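Hypothetical protein (Mus musculus, PDB 1VKB) probably acts as a gamma-glutamylamine cyclotransferase, a transferase of the AIG2-like family with a gamma-glutamyl cyclotransferase-like fold. Local coordinates at residues H60-L65 with S98-T103. Residues are numbered along the deposited sequence; the frame is centred on the assembly and turned at random. Where two conformers were deposited one is given.
Sequences HNIPWL and SMYQRT
The phenol oxygen of Tyr100 reaches the backbone of a strand it does not pair with: Tyr100 OH donates a hydrogen bond to Pro63 O, 2.7 Å away. The carbonyl oxygen lies at the edge of the phenol, in its plane, whereas the hydroxyl stands 28° off the carbonyl plane. The hydroxyl thereby gives a polar partner to the carbonyl oxygen of a buried residue. Ile62 CG2 packs close to the same hydroxyl, at 3.1 Å from Tyr100 OH.

Trp64 turns its six-membered ring to one face of Tyr100; the rings lie nearly parallel, planes at 20°, but slid apart, centroids 4.8 Å from each other. Overlap is slight: Trp64 CE3 comes to 3.5 Å from Tyr100 CZ, and the hydroxyl lies over the rim of the indole. The indole N-H is bonded elsewhere, to Ala57 O, which ties the pyrrole side of the indole to the neighbouring strand 54-57. At the benzo edge Met99 crosses nearly at a right angle, its CG 3.5 Å from Trp64 CZ3. With CG anti to the backbone N (chi1 172°) and the chain extended beyond, Met99 CE, in the conformer given, meets Ile62 CD1 tip to tip at 3.7 Å.

A phenylalanine in place of Tyr100 would probably leave Pro63 O without this donor and open a small gap beside Ile62 CG2 and the indole rim. Strand 121-129 pairs with both segments' strands, parallel to 62-66 and antiparallel to 101-109; the contact thus joins, through side chains and one side-chain-to-backbone hydrogen bond, two strands that share a neighbour in the mixed sheet of the gamma-glutamyl cyclotransferase-like fold.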
# COMPACT_ATOMS: atom_id res chain seq x y z
N HIS A 60 -10.46 -2.35 12.13
CA HIS A 60 -9.03 -2.58 12.32
C HIS A 60 -8.15 -1.38 12.04
O HIS A 60 -6.93 -1.47 12.16
CB HIS A 60 -8.58 -3.73 11.43
CG HIS A 60 -9.33 -4.98 11.72
ND1 HIS A 60 -9.17 -5.65 12.90
CD2 HIS A 60 -10.35 -5.59 11.07
CE1 HIS A 60 -10.02 -6.66 12.95
NE2 HIS A 60 -10.74 -6.65 11.84
N ASN A 61 -8.77 -0.26 11.70
CA ASN A 61 -8.01 0.93 11.33
C ASN A 61 -6.97 0.62 10.24
O ASN A 61 -5.80 1.02 10.29
CB ASN A 61 -7.36 1.56 12.56
CG ASN A 61 -8.37 1.97 13.62
OD1 ASN A 61 -9.53 2.26 13.31
ND2 ASN A 61 -7.94 1.97 14.89
N ILE A 62 -7.44 -0.03 9.20
CA ILE A 62 -6.61 -0.39 8.03
C ILE A 62 -6.52 0.80 7.08
O ILE A 62 -7.50 1.52 6.88
CB ILE A 62 -7.24 -1.60 7.35
CG1 ILE A 62 -6.89 -2.84 8.19
CG2 ILE A 62 -6.68 -1.81 5.99
CD1 ILE A 62 -7.72 -4.07 7.81
N PRO A 63 -5.36 1.02 6.50
CA PRO A 63 -5.26 1.99 5.43
C PRO A 63 -5.71 1.43 4.09
O PRO A 63 -5.31 0.32 3.68
CB PRO A 63 -3.78 2.32 5.39
CG PRO A 63 -3.09 1.01 5.75
CD PRO A 63 -4.04 0.44 6.82
N TRP A 64 -6.50 2.22 3.38
CA TRP A 64 -7.04 1.83 2.09
C TRP A 64 -6.86 2.92 1.09
O TRP A 64 -7.35 4.04 1.30
CB TRP A 64 -8.55 1.54 2.18
CG TRP A 64 -9.01 0.68 3.35
CD1 TRP A 64 -9.28 1.09 4.60
CD2 TRP A 64 -9.35 -0.73 3.31
NE1 TRP A 64 -9.75 0.04 5.37
CE2 TRP A 64 -9.79 -1.09 4.59
CE3 TRP A 64 -9.30 -1.71 2.32
CZ2 TRP A 64 -10.18 -2.40 4.90
CZ3 TRP A 64 -9.68 -3.00 2.64
CH2 TRP A 64 -10.12 -3.32 3.92
N LEU A 65 -6.21 2.60 -0.03
CA LEU A 65 -6.10 3.50 -1.15
C LEU A 65 -7.29 3.24 -2.08
O LEU A 65 -7.38 2.18 -2.75
CB LEU A 65 -4.76 3.31 -1.88
CG LEU A 65 -4.37 4.44 -2.84
CD1 LEU A 65 -4.13 5.73 -2.05
CD2 LEU A 65 -3.10 4.05 -3.58
N SER A 98 -11.12 -9.63 -3.27
CA SER A 98 -12.29 -9.13 -2.56
C SER A 98 -12.02 -7.86 -1.76
O SER A 98 -12.79 -6.95 -1.84
CB SER A 98 -13.01 -10.18 -1.74
OG SER A 98 -12.19 -10.74 -0.77
N MET A 99 -10.94 -7.84 -0.99
CA MET A 99 -10.68 -6.77 -0.03
C MET A 99 -9.90 -5.64 -0.73
O MET A 99 -10.23 -4.45 -0.58
CB MET A 99 -9.83 -7.38 1.12
CG MET A 99 -9.22 -6.48 2.22
SD MET A 99 -8.09 -7.31 3.44
CE MET A 99 -8.05 -6.15 4.80
N TYR A 100 -8.86 -6.05 -1.47
CA TYR A 100 -8.12 -5.18 -2.35
C TYR A 100 -8.05 -5.82 -3.72
O TYR A 100 -8.35 -6.99 -3.88
CB TYR A 100 -6.69 -5.02 -1.82
CG TYR A 100 -6.51 -4.23 -0.54
CD1 TYR A 100 -6.52 -4.86 0.68
CD2 TYR A 100 -6.26 -2.89 -0.55
CE1 TYR A 100 -6.31 -4.19 1.84
CE2 TYR A 100 -6.06 -2.19 0.62
CZ TYR A 100 -6.08 -2.86 1.82
OH TYR A 100 -5.85 -2.25 3.05
N GLN A 101 -7.73 -5.00 -4.71
CA GLN A 101 -7.46 -5.47 -6.05
C GLN A 101 -6.08 -4.90 -6.40
O GLN A 101 -5.80 -3.71 -6.17
CB GLN A 101 -8.53 -4.99 -7.01
CG GLN A 101 -9.94 -5.41 -6.67
CD GLN A 101 -10.58 -4.57 -5.60
OE1 GLN A 101 -10.51 -3.33 -5.62
NE2 GLN A 101 -11.21 -5.24 -4.64
N ARG A 102 -5.21 -5.74 -6.94
CA ARG A 102 -3.91 -5.28 -7.31
C ARG A 102 -3.99 -4.53 -8.63
O ARG A 102 -4.48 -5.08 -9.64
CB ARG A 102 -2.97 -6.47 -7.45
CG ARG A 102 -1.54 -6.06 -7.87
CD ARG A 102 -0.44 -7.02 -7.45
NE ARG A 102 -0.69 -8.46 -7.66
CZ ARG A 102 -0.51 -9.11 -8.84
NH1 ARG A 102 -0.24 -8.48 -9.97
NH2 ARG A 102 -0.71 -10.39 -8.91
N THR A 103 -3.46 -3.31 -8.64
CA THR A 103 -3.59 -2.39 -9.77
C THR A 103 -2.23 -1.78 -10.12
O THR A 103 -1.48 -1.44 -9.24
CB THR A 103 -4.59 -1.27 -9.35
OG1 THR A 103 -5.88 -1.87 -9.06
CG2 THR A 103 -4.86 -0.40 -10.48